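Local coordinates for protein VP5 (PDB 6QGI) that is the envelope protein of a haloarchaeal pleomorphic virus and probably drives fusion of the viral membrane with that of the host cell, at residues A158-S161 with G162-D165; N227-P230 with I231-M235; R51-T54 with N55-I59; E373-S376 with G377-V380. All blocks are in the same frame, centred on the assembly; numbering follows the deposited sequence.

Contact 1 (A158-S161 with G162-D165); sequences ANPS and GSTD
Asn159 and Asp165 meet where the chain doubles back: the CB of Asp165 lies over the face of the Asn159 amide, 3.4 Å from its CG. The carboxylate is turned 48° from the amide plane, and Asp165 OD2 stays 4.0 Å from Asn159 OD1, so this is carbon against amide and not an exchange of polar ends. The amide nitrogen of Asn159 is used differently, giving hydrogen bonds to Glu183 and Thr181 on the neighbouring strand. Closer to the bend, Ser163 turns its side chain back over Pro160. With its OG anti to its own carbonyl carbon (chi1 -65°), the hydroxyl lies 3.4 Å from Pro160 CD and makes a weak hydrogen bond to Pro160 O. That same oxygen takes the firmer bond from Ser163 N, at 3.0 Å with an N-H...O angle of 159° and in the carbonyl plane. Gly162, at positive phi, takes the third position, where a CB would run into Ser161 O; its N-H goes to Ser178. The Ser163 N to Pro160 O bond, with glycine third, marks a type II beta turn from Pro160 to Ser163, set at the surface in the connection from strand 155-159 to strand 167-170 of a small antiparallel sheet.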
ATOM      1  N   ALA A 158     -15.940  -8.150  18.150  1.00 25.31           N
ATOM      2  CA  ALA A 158     -15.984  -7.477  16.859  1.00 24.39           C
ATOM      3  C   ALA A 158     -17.425  -7.405  16.383  1.00 29.45           C
ATOM      4  O   ALA A 158     -18.106  -8.428  16.299  1.00 29.56           O
ATOM      5  CB  ALA A 158     -15.112  -8.201  15.849  1.00 24.13           C
ATOM      6  N   ASN A 159     -17.906  -6.179  16.145  1.00 26.87           N
ATOM      7  CA  ASN A 159     -19.274  -5.922  15.706  1.00 27.50           C
ATOM      8  C   ASN A 159     -19.248  -5.486  14.238  1.00 30.84           C
ATOM      9  O   ASN A 159     -18.931  -4.328  13.967  1.00 29.67           O
ATOM     10  CB  ASN A 159     -19.922  -4.874  16.604  1.00 26.78           C
ATOM     11  CG  ASN A 159     -19.714  -5.153  18.062  1.00 40.56           C
ATOM     12  OD1 ASN A 159     -20.381  -6.000  18.660  1.00 37.96           O
ATOM     13  ND2 ASN A 159     -18.778  -4.446  18.663  1.00 30.33           N
ATOM     14  N   PRO A 160     -19.503  -6.408  13.271  1.00 27.84           N
ATOM     15  CA  PRO A 160     -19.431  -6.024  11.847  1.00 26.98           C
ATOM     16  C   PRO A 160     -20.511  -5.030  11.435  1.00 31.49           C
ATOM     17  O   PRO A 160     -21.547  -4.952  12.096  1.00 31.71           O
ATOM     18  CB  PRO A 160     -19.619  -7.356  11.100  1.00 28.52           C
ATOM     19  CG  PRO A 160     -19.434  -8.416  12.109  1.00 33.32           C
ATOM     20  CD  PRO A 160     -19.863  -7.831  13.415  1.00 29.77           C
ATOM     21  N   SER A 161     -20.276  -4.285  10.331  1.00 27.62           N
ATOM     22  CA  SER A 161     -21.234  -3.316   9.788  1.00 27.63           C
ATOM     23  C   SER A 161     -22.624  -3.955   9.701  1.00 31.41           C
ATOM     24  O   SER A 161     -22.757  -5.106   9.275  1.00 30.40           O
ATOM     25  CB  SER A 161     -20.781  -2.802   8.425  1.00 30.51           C
ATOM     26  OG  SER A 161     -20.677  -3.832   7.458  1.00 41.73           O
ATOM     27  N   GLY A 162     -23.617  -3.235  10.201  1.00 28.88           N
ATOM     28  CA  GLY A 162     -24.990  -3.713  10.270  1.00 30.16           C
ATOM     29  C   GLY A 162     -25.402  -4.056  11.688  1.00 35.80           C
ATOM     30  O   GLY A 162     -26.565  -3.853  12.049  1.00 36.90           O
ATOM     31  N   SER A 163     -24.442  -4.560  12.514  1.00 32.20           N
ATOM     32  CA  SER A 163     -24.650  -4.928  13.920  1.00 33.12           C
ATOM     33  C   SER A 163     -25.074  -3.725  14.756  1.00 38.98           C
ATOM     34  O   SER A 163     -24.756  -2.585  14.401  1.00 38.20           O
ATOM     35  CB  SER A 163     -23.391  -5.544  14.518  1.00 36.00           C
ATOM     36  OG  SER A 163     -23.074  -6.769  13.881  1.00 45.55           O
ATOM     37  N   THR A 164     -25.792  -3.980  15.869  1.00 37.28           N
ATOM     38  CA  THR A 164     -26.300  -2.932  16.763  1.00 38.21           C
ATOM     39  C   THR A 164     -25.168  -2.114  17.411  1.00 42.08           C
ATOM     40  O   THR A 164     -25.396  -0.957  17.778  1.00 42.61           O
ATOM     41  CB  THR A 164     -27.236  -3.515  17.829  1.00 43.99           C
ATOM     42  OG1 THR A 164     -26.646  -4.671  18.424  1.00 35.74           O
ATOM     43  CG2 THR A 164     -28.607  -3.854  17.267  1.00 46.24           C
ATOM     44  N   ASP A 165     -23.954  -2.690  17.514  1.00 37.10           N
ATOM     45  CA  ASP A 165     -22.820  -2.005  18.121  1.00 36.26           C
ATOM     46  C   ASP A 165     -21.847  -1.432  17.062  1.00 39.22           C
ATOM     47  O   ASP A 165     -20.763  -0.956  17.414  1.00 38.16           O
ATOM     48  CB  ASP A 165     -22.114  -2.922  19.124  1.00 38.07           C
ATOM     49  CG  ASP A 165     -22.973  -3.215  20.339  1.00 50.28           C
ATOM     50  OD1 ASP A 165     -23.128  -2.311  21.190  1.00 51.84           O
ATOM     51  OD2 ASP A 165     -23.504  -4.343  20.431  1.00 57.09           O
TER

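Contact 2 (N227-P230 with I231-M235); sequences NWKP and IYDEM
Lys229 reaches along its helix to Asp233, one turn on. From CB the chain leaves with CG anti to the backbone N (chi1 178°), then bends at chi2 and doubles toward the carboxylate. CG comes to 3.7 Å from Asp233 OD2, and CD lies 3.6 Å from OD1 of the same aspartate. CE, nearer still, passes 3.2 Å from Asp233 OD1 with OD2 almost as close. At the tip, NZ closes a salt bridge of 2.8 Å to Asp233 OD1, on the syn lone pair, and also lies at the edge of the Tyr232 ring, 4.1 Å from its CD2. A further hydrogen bond from NZ goes to Met196 O in a loop beside the helix. Underneath, Asp233 N donates to Lys229 O at an angle of 170°, so main chain and side chains join the same two residues. On another side, Ile231 CD1 packs 3.3 Å from Asn227 O, while a water bonded to Glu234 OE1 gives a weak bond to Pro230 O. Pro230 has no N-H for the preceding turn, and the helix kinks there. The ammonium thus has a carboxylate and a carbonyl for partners, an arrangement that would favour its charged form and probably that of Asp233 as well.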
ATOM      1  N   ASN A 227      -3.934   4.106  14.073  1.00 22.00           N
ATOM      2  CA  ASN A 227      -3.273   4.185  12.768  1.00 20.79           C
ATOM      3  C   ASN A 227      -4.256   4.601  11.669  1.00 23.55           C
ATOM      4  O   ASN A 227      -3.831   5.092  10.625  1.00 23.15           O
ATOM      5  CB  ASN A 227      -2.623   2.849  12.416  1.00 20.20           C
ATOM      6  CG  ASN A 227      -1.425   2.493  13.260  1.00 37.15           C
ATOM      7  OD1 ASN A 227      -0.843   3.327  13.965  1.00 28.68           O
ATOM      8  ND2 ASN A 227      -1.020   1.233  13.188  1.00 29.24           N
ATOM      9  N   TRP A 228      -5.560   4.418  11.916  1.00 19.62           N
ATOM     10  CA  TRP A 228      -6.643   4.740  10.991  1.00 19.42           C
ATOM     11  C   TRP A 228      -7.208   6.146  11.242  1.00 25.25           C
ATOM     12  O   TRP A 228      -7.600   6.815  10.286  1.00 25.17           O
ATOM     13  CB  TRP A 228      -7.750   3.685  11.110  1.00 18.01           C
ATOM     14  CG  TRP A 228      -7.363   2.341  10.563  1.00 18.08           C
ATOM     15  CD1 TRP A 228      -6.483   1.449  11.109  1.00 20.65           C
ATOM     16  CD2 TRP A 228      -7.839   1.745   9.349  1.00 17.54           C
ATOM     17  NE1 TRP A 228      -6.387   0.330  10.313  1.00 19.70           N
ATOM     18  CE2 TRP A 228      -7.209   0.486   9.224  1.00 21.01           C
ATOM     19  CE3 TRP A 228      -8.757   2.146   8.363  1.00 18.66           C
ATOM     20  CZ2 TRP A 228      -7.472  -0.376   8.153  1.00 19.91           C
ATOM     21  CZ3 TRP A 228      -8.997   1.302   7.292  1.00 20.08           C
ATOM     22  CH2 TRP A 228      -8.360   0.056   7.193  1.00 20.37           C
ATOM     23  N   LYS A 229      -7.224   6.600  12.516  1.00 23.19           N
ATOM     24  CA  LYS A 229      -7.702   7.929  12.925  1.00 23.67           C
ATOM     25  C   LYS A 229      -6.923   9.072  12.222  1.00 28.27           C
ATOM     26  O   LYS A 229      -7.598   9.970  11.714  1.00 28.55           O
ATOM     27  CB  LYS A 229      -7.670   8.100  14.457  1.00 26.46           C
ATOM     28  CG  LYS A 229      -8.101   9.473  14.972  1.00 40.12           C
ATOM     29  CD  LYS A 229      -9.546   9.799  14.643  1.00 49.02           C
ATOM     30  CE  LYS A 229     -10.018  11.028  15.370  1.00 55.10           C
ATOM     31  NZ  LYS A 229     -11.275  11.556  14.774  1.00 59.16           N
ATOM     32  N   PRO A 230      -5.562   9.085  12.129  1.00 24.38           N
ATOM     33  CA  PRO A 230      -4.898  10.190  11.413  1.00 24.04           C
ATOM     34  C   PRO A 230      -5.277  10.246   9.929  1.00 27.37           C
ATOM     35  O   PRO A 230      -5.406  11.349   9.398  1.00 27.54           O
ATOM     36  CB  PRO A 230      -3.404   9.886  11.584  1.00 25.38           C
ATOM     37  CG  PRO A 230      -3.325   8.966  12.738  1.00 29.84           C
ATOM     38  CD  PRO A 230      -4.557   8.135  12.646  1.00 25.32           C
ATOM     39  N   ILE A 231      -5.468   9.072   9.268  1.00 22.86           N
ATOM     40  CA  ILE A 231      -5.846   8.999   7.848  1.00 22.17           C
ATOM     41  C   ILE A 231      -7.274   9.548   7.670  1.00 27.31           C
ATOM     42  O   ILE A 231      -7.489  10.342   6.752  1.00 27.41           O
ATOM     43  CB  ILE A 231      -5.690   7.579   7.238  1.00 24.17           C
ATOM     44  CG1 ILE A 231      -4.271   7.043   7.456  1.00 24.07           C
ATOM     45  CG2 ILE A 231      -6.038   7.582   5.740  1.00 24.34           C
ATOM     46  CD1 ILE A 231      -4.130   5.570   7.360  1.00 33.77           C
ATOM     47  N   TYR A 232      -8.230   9.155   8.557  1.00 24.00           N
ATOM     48  CA  TYR A 232      -9.613   9.644   8.525  1.00 24.51           C
ATOM     49  C   TYR A 232      -9.657  11.170   8.702  1.00 30.51           C
ATOM     50  O   TYR A 232     -10.346  11.841   7.935  1.00 30.41           O
ATOM     51  CB  TYR A 232     -10.509   8.960   9.594  1.00 25.89           C
ATOM     52  CG  TYR A 232     -11.822   9.691   9.808  1.00 28.06           C
ATOM     53  CD1 TYR A 232     -12.860   9.585   8.887  1.00 29.97           C
ATOM     54  CD2 TYR A 232     -11.983  10.579  10.873  1.00 29.34           C
ATOM     55  CE1 TYR A 232     -14.033  10.322   9.029  1.00 31.26           C
ATOM     56  CE2 TYR A 232     -13.152  11.323  11.024  1.00 30.90           C
ATOM     57  CZ  TYR A 232     -14.179  11.187  10.104  1.00 39.05           C
ATOM     58  OH  TYR A 232     -15.341  11.910  10.251  1.00 41.06           O
ATOM     59  N   ASP A 233      -8.964  11.696   9.743  1.00 28.53           N
ATOM     60  CA  ASP A 233      -8.894  13.120  10.095  1.00 29.30           C
ATOM     61  C   ASP A 233      -8.357  13.958   8.945  1.00 33.69           C
ATOM     62  O   ASP A 233      -8.935  15.007   8.663  1.00 34.92           O
ATOM     63  CB  ASP A 233      -8.028  13.343  11.350  1.00 31.46           C
ATOM     64  CG  ASP A 233      -8.683  12.975  12.665  1.00 42.70           C
ATOM     65  OD1 ASP A 233      -9.916  12.758  12.675  1.00 43.92           O
ATOM     66  OD2 ASP A 233      -7.964  12.921  13.691  1.00 49.25           O
ATOM     67  N   GLU A 234      -7.272  13.495   8.281  1.00 29.11           N
ATOM     68  CA  GLU A 234      -6.659  14.162   7.126  1.00 29.09           C
ATOM     69  C   GLU A 234      -7.626  14.124   5.936  1.00 33.32           C
ATOM     70  O   GLU A 234      -7.747  15.122   5.230  1.00 33.48           O
ATOM     71  CB  GLU A 234      -5.307  13.514   6.763  1.00 29.90           C
ATOM     72  CG  GLU A 234      -4.426  14.370   5.863  1.00 39.97           C
ATOM     73  CD  GLU A 234      -3.050  13.809   5.546  1.00 66.10           C
ATOM     74  OE1 GLU A 234      -2.367  13.324   6.478  1.00 67.10           O
ATOM     75  OE2 GLU A 234      -2.643  13.878   4.363  1.00 59.82           O
ATOM     76  N   MET A 235      -8.337  12.990   5.744  1.00 29.65           N
ATOM     77  CA  MET A 235      -9.342  12.815   4.694  1.00 29.73           C
ATOM     78  C   MET A 235     -10.521  13.765   4.936  1.00 34.66           C
ATOM     79  O   MET A 235     -11.055  14.343   3.986  1.00 34.82           O
ATOM     80  CB  MET A 235      -9.822  11.359   4.653  1.00 31.72           C
ATOM     81  CG  MET A 235     -10.463  10.955   3.340  1.00 35.14           C
ATOM     82  SD  MET A 235     -11.152   9.277   3.396  1.00 39.17           S
ATOM     83  CE  MET A 235      -9.640   8.298   3.407  1.00 34.98           C
TER
HETATM   84  O   HOH W   1      -2.406  10.957   7.847  1.00 25.97           O

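Contact 3 (R51-T54 with N55-I59); sequences RKST and NASTI
Ser57 and Thr58 each turn a hydroxyl back onto the carbonyl four residues earlier, doubling the main-chain bond already there. Ser57 OG reaches Ser53 O at 2.7 Å from above the carbonyl plane, while Ser57 N bonds to the same oxygen with an angle of 155°. Thr58 divides the work otherwise: OG1 lies in the plane of the Thr54 carbonyl at 2.8 Å from Thr54 O, whereas its N-H, with N 3.3 Å from that oxygen, is above the plane and makes the longer bond. A chi1 of 58° sets Thr58 OG1 between its backbone N and carbonyl carbon, facing the preceding turn. Arg51 O is shared too, by Asn55 N and Thr54 OG1, which approach from the same face. One water links Ser53 OG and Ser57 OG, donating to the latter.

Apart from these bonds, the side chains of Arg51 and Asn55 touch through carbon and amide. Arg51 CD lies 3.6 Å from Asn55 OD1, with the guanidinium and amide planes 41° apart. Their polar ends are taken up by helix 91-133: Arg51 NE forms a salt bridge with Glu123 and Asn55 ND2 bonds to Ser120. Trp228 of helix 225-253 packs on Asn55 and Ile59, so residues 51-59, with a wider pi-type turn at 56-59, present one buried flank to both helices while Lys52 and Ser53 lie on the exposed side.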
ATOM      1  N   ARG A  51      -4.046  -9.674   6.696  1.00 21.81           N
ATOM      2  CA  ARG A  51      -4.962  -8.538   6.818  1.00 21.52           C
ATOM      3  C   ARG A  51      -4.186  -7.256   7.089  1.00 25.88           C
ATOM      4  O   ARG A  51      -4.471  -6.248   6.450  1.00 26.24           O
ATOM      5  CB  ARG A  51      -6.027  -8.770   7.908  1.00 21.25           C
ATOM      6  CG  ARG A  51      -7.122  -7.679   7.985  1.00 25.13           C
ATOM      7  CD  ARG A  51      -7.860  -7.431   6.672  1.00 18.52           C
ATOM      8  NE  ARG A  51      -8.609  -8.609   6.237  1.00 20.41           N
ATOM      9  CZ  ARG A  51      -9.227  -8.719   5.066  1.00 30.67           C
ATOM     10  NH1 ARG A  51      -9.196  -7.721   4.196  1.00 14.19           N
ATOM     11  NH2 ARG A  51      -9.874  -9.834   4.757  1.00 22.43           N
ATOM     12  N   LYS A  52      -3.196  -7.301   8.010  1.00 22.48           N
ATOM     13  CA  LYS A  52      -2.341  -6.165   8.366  1.00 22.19           C
ATOM     14  C   LYS A  52      -1.546  -5.696   7.152  1.00 25.77           C
ATOM     15  O   LYS A  52      -1.396  -4.495   6.954  1.00 25.16           O
ATOM     16  CB  LYS A  52      -1.384  -6.544   9.508  1.00 24.93           C
ATOM     17  CG  LYS A  52      -0.646  -5.360  10.118  1.00 36.12           C
ATOM     18  CD  LYS A  52       0.760  -5.754  10.526  1.00 44.85           C
ATOM     19  CE  LYS A  52       1.510  -4.629  11.191  1.00 53.47           C
ATOM     20  NZ  LYS A  52       1.880  -3.542  10.242  1.00 64.21           N
ATOM     21  N   SER A  53      -1.056  -6.647   6.339  1.00 23.03           N
ATOM     22  CA  SER A  53      -0.290  -6.370   5.133  1.00 23.01           C
ATOM     23  C   SER A  53      -1.163  -5.726   4.053  1.00 27.91           C
ATOM     24  O   SER A  53      -0.741  -4.718   3.508  1.00 28.59           O
ATOM     25  CB  SER A  53       0.369  -7.638   4.600  1.00 26.20           C
ATOM     26  OG  SER A  53       1.362  -7.290   3.649  1.00 33.94           O
ATOM     27  N   THR A  54      -2.375  -6.266   3.771  1.00 24.60           N
ATOM     28  CA  THR A  54      -3.287  -5.711   2.755  1.00 24.60           C
ATOM     29  C   THR A  54      -3.870  -4.356   3.204  1.00 27.72           C
ATOM     30  O   THR A  54      -4.126  -3.507   2.347  1.00 27.99           O
ATOM     31  CB  THR A  54      -4.410  -6.695   2.367  1.00 37.17           C
ATOM     32  OG1 THR A  54      -5.229  -6.986   3.498  1.00 40.78           O
ATOM     33  CG2 THR A  54      -3.885  -7.982   1.733  1.00 35.77           C
ATOM     34  N   ASN A  55      -4.067  -4.142   4.527  1.00 23.02           N
ATOM     35  CA  ASN A  55      -4.558  -2.855   5.048  1.00 22.12           C
ATOM     36  C   ASN A  55      -3.463  -1.803   4.963  1.00 25.36           C
ATOM     37  O   ASN A  55      -3.761  -0.626   4.748  1.00 24.60           O
ATOM     38  CB  ASN A  55      -5.061  -2.979   6.488  1.00 19.17           C
ATOM     39  CG  ASN A  55      -6.368  -3.709   6.649  1.00 28.46           C
ATOM     40  OD1 ASN A  55      -7.066  -4.028   5.688  1.00 23.26           O
ATOM     41  ND2 ASN A  55      -6.731  -3.991   7.886  1.00 20.63           N
ATOM     42  N   ALA A  56      -2.192  -2.234   5.133  1.00 22.06           N
ATOM     43  CA  ALA A  56      -1.012  -1.375   5.040  1.00 21.88           C
ATOM     44  C   ALA A  56      -0.713  -1.050   3.581  1.00 25.47           C
ATOM     45  O   ALA A  56      -0.453   0.108   3.256  1.00 25.05           O
ATOM     46  CB  ALA A  56       0.187  -2.051   5.687  1.00 22.56           C
ATOM     47  N   SER A  57      -0.800  -2.065   2.695  1.00 21.64           N
ATOM     48  CA  SER A  57      -0.550  -1.928   1.257  1.00 21.33           C
ATOM     49  C   SER A  57      -1.472  -0.920   0.609  1.00 23.90           C
ATOM     50  O   SER A  57      -1.081  -0.260  -0.353  1.00 22.97           O
ATOM     51  CB  SER A  57      -0.701  -3.270   0.548  1.00 24.71           C
ATOM     52  OG  SER A  57       0.194  -4.233   1.071  1.00 34.74           O
ATOM     53  N   THR A  58      -2.703  -0.806   1.126  1.00 20.12           N
ATOM     54  CA  THR A  58      -3.688   0.086   0.555  1.00 19.55           C
ATOM     55  C   THR A  58      -3.877   1.363   1.371  1.00 22.46           C
ATOM     56  O   THR A  58      -3.663   2.443   0.830  1.00 21.60           O
ATOM     57  CB  THR A  58      -5.033  -0.635   0.345  1.00 28.88           C
ATOM     58  OG1 THR A  58      -5.498  -1.154   1.594  1.00 30.00           O
ATOM     59  CG2 THR A  58      -4.959  -1.746  -0.707  1.00 26.35           C
ATOM     60  N   ILE A  59      -4.255   1.261   2.656  1.00 19.48           N
ATOM     61  CA  ILE A  59      -4.592   2.446   3.449  1.00 19.70           C
ATOM     62  C   ILE A  59      -3.523   2.910   4.471  1.00 24.29           C
ATOM     63  O   ILE A  59      -3.151   4.084   4.433  1.00 24.76           O
ATOM     64  CB  ILE A  59      -5.943   2.184   4.172  1.00 22.83           C
ATOM     65  CG1 ILE A  59      -7.121   2.167   3.173  1.00 23.14           C
ATOM     66  CG2 ILE A  59      -6.177   3.206   5.288  1.00 23.65           C
ATOM     67  CD1 ILE A  59      -8.377   1.694   3.739  1.00 33.22           C
TER
HETATM   68  O   HOH W   2       0.603  -6.941   1.072  1.00 14.12           O

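Contact 4 (E373-S376 with G377-V380); sequences EPYS and GTAV
Thr378 and Tyr375 close a tight bend whose third position is Gly377. The second segment opens with this glycine, at a phi of 71° that favours a residue without a side chain; a CB would collide with Ser376 O. Its own carbonyl accepts from Ser427. Next, Thr378 turns back on the bend: OG1, placed between its backbone N and carbonyl carbon by a chi1 of 72°, donates to Tyr375 O at 2.7 Å from above the carbonyl plane. The hydroxyl also lies 3.4 Å from Tyr375 CB. Thr378 N adds only a weak bond of 3.4 Å to Tyr375 O, so the shorter hydroxyl bond probably contributes much of the closure of this type II beta turn. A water completes the ring of contacts, donating to Thr378 OG1 and accepting from Tyr375 N at 2.9 Å. Two residues on, Val380 sends CG2 to Pro374 CB, 4.1 Å away, an apolar touch between the two arms. The Tyr375 ring makes edge-to-face contacts with Phe425 and Trp356 and packs on helix 4-8, whose Leu4 N bonds to Ser376 OG. Thr378 ends the turn and begins strand 378-384, which pairs antiparallel with strands 389-393 and 418-427.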
ATOM      1  N   GLU A 373      14.754 -18.307   5.187  1.00 36.12           N
ATOM      2  CA  GLU A 373      13.630 -18.576   4.292  1.00 35.97           C
ATOM      3  C   GLU A 373      13.851 -17.950   2.906  1.00 40.59           C
ATOM      4  O   GLU A 373      14.091 -16.743   2.828  1.00 40.15           O
ATOM      5  CB  GLU A 373      12.332 -18.032   4.916  1.00 36.41           C
ATOM      6  CG  GLU A 373      11.063 -18.719   4.438  1.00 44.61           C
ATOM      7  CD  GLU A 373       9.866 -18.617   5.369  1.00 62.18           C
ATOM      8  OE1 GLU A 373       9.856 -17.730   6.255  1.00 52.46           O
ATOM      9  OE2 GLU A 373       8.931 -19.433   5.209  1.00 56.41           O
ATOM     10  N   PRO A 374      13.788 -18.741   1.805  1.00 37.63           N
ATOM     11  CA  PRO A 374      13.954 -18.138   0.468  1.00 37.71           C
ATOM     12  C   PRO A 374      12.756 -17.245   0.123  1.00 40.25           C
ATOM     13  O   PRO A 374      11.660 -17.439   0.654  1.00 39.44           O
ATOM     14  CB  PRO A 374      14.076 -19.346  -0.463  1.00 40.36           C
ATOM     15  CG  PRO A 374      13.380 -20.449   0.246  1.00 44.57           C
ATOM     16  CD  PRO A 374      13.509 -20.191   1.719  1.00 39.46           C
ATOM     17  N   TYR A 375      12.976 -16.244  -0.730  1.00 36.09           N
ATOM     18  CA  TYR A 375      11.939 -15.276  -1.080  1.00 34.52           C
ATOM     19  C   TYR A 375      10.971 -15.814  -2.122  1.00 37.63           C
ATOM     20  O   TYR A 375      11.359 -16.631  -2.954  1.00 37.75           O
ATOM     21  CB  TYR A 375      12.571 -13.959  -1.561  1.00 35.33           C
ATOM     22  CG  TYR A 375      13.626 -13.408  -0.626  1.00 36.09           C
ATOM     23  CD1 TYR A 375      13.384 -13.283   0.740  1.00 37.04           C
ATOM     24  CD2 TYR A 375      14.856 -12.972  -1.112  1.00 37.59           C
ATOM     25  CE1 TYR A 375      14.353 -12.780   1.604  1.00 37.66           C
ATOM     26  CE2 TYR A 375      15.826 -12.445  -0.260  1.00 38.42           C
ATOM     27  CZ  TYR A 375      15.571 -12.355   1.099  1.00 43.74           C
ATOM     28  OH  TYR A 375      16.521 -11.842   1.945  1.00 44.38           O
ATOM     29  N   SER A 376       9.704 -15.345  -2.074  1.00 33.55           N
ATOM     30  CA  SER A 376       8.646 -15.749  -3.006  1.00 33.43           C
ATOM     31  C   SER A 376       8.942 -15.255  -4.413  1.00 36.71           C
ATOM     32  O   SER A 376       9.447 -14.145  -4.597  1.00 36.31           O
ATOM     33  CB  SER A 376       7.286 -15.240  -2.541  1.00 37.16           C
ATOM     34  OG  SER A 376       7.260 -13.826  -2.433  1.00 47.63           O
ATOM     35  N   GLY A 377       8.660 -16.112  -5.386  1.00 33.41           N
ATOM     36  CA  GLY A 377       8.887 -15.835  -6.798  1.00 33.94           C
ATOM     37  C   GLY A 377      10.349 -15.807  -7.199  1.00 38.29           C
ATOM     38  O   GLY A 377      10.666 -15.376  -8.310  1.00 38.36           O
ATOM     39  N   THR A 378      11.252 -16.253  -6.295  1.00 34.47           N
ATOM     40  CA  THR A 378      12.696 -16.306  -6.542  1.00 34.96           C
ATOM     41  C   THR A 378      13.205 -17.755  -6.422  1.00 39.33           C
ATOM     42  O   THR A 378      12.449 -18.658  -6.054  1.00 38.45           O
ATOM     43  CB  THR A 378      13.494 -15.343  -5.618  1.00 41.16           C
ATOM     44  OG1 THR A 378      13.520 -15.830  -4.278  1.00 38.96           O
ATOM     45  CG2 THR A 378      13.002 -13.908  -5.665  1.00 38.72           C
ATOM     46  N   ALA A 379      14.482 -17.964  -6.771  1.00 37.39           N
ATOM     47  CA  ALA A 379      15.191 -19.241  -6.716  1.00 38.36           C
ATOM     48  C   ALA A 379      16.610 -19.021  -6.219  1.00 43.56           C
ATOM     49  O   ALA A 379      17.249 -18.047  -6.618  1.00 43.51           O
ATOM     50  CB  ALA A 379      15.211 -19.897  -8.089  1.00 40.21           C
ATOM     51  N   VAL A 380      17.098 -19.903  -5.339  1.00 40.98           N
ATOM     52  CA  VAL A 380      18.464 -19.793  -4.820  1.00 41.46           C
ATOM     53  C   VAL A 380      19.368 -20.615  -5.751  1.00 47.51           C
ATOM     54  O   VAL A 380      19.160 -21.818  -5.916  1.00 46.77           O
ATOM     55  CB  VAL A 380      18.601 -20.185  -3.320  1.00 44.41           C
ATOM     56  CG1 VAL A 380      20.031 -19.981  -2.821  1.00 44.75           C
ATOM     57  CG2 VAL A 380      17.620 -19.396  -2.450  1.00 42.65           C
TER
HETATM   58  O   HOH W   3      15.409 -16.163  -2.342  1.00 25.96           O

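Overall arrangement
Along the chain the order is contact 3, contact 1, contact 2 and contact 4. Contacts 2 and 3 touch, their centres about 15 Å apart: Trp228 and Ile231 on helix 225-253 pack against Ile59 of helix 37-60. Helix 91-133 borders both and reaches contact 1 as well, through Pro160 and Ser161, though contact 1 lies about 21 Å from either centre, at the turn leaving strand 155-159. These three belong to the N-terminal envelope-protein region. Contact 4 is about 41 Å from contact 1 between centres, so contacts 2 and 3 belong to the helical packing, contact 1 to the small antiparallel sheet beside it, and contact 4 to the separate beta-rich region of this probable fusion protein.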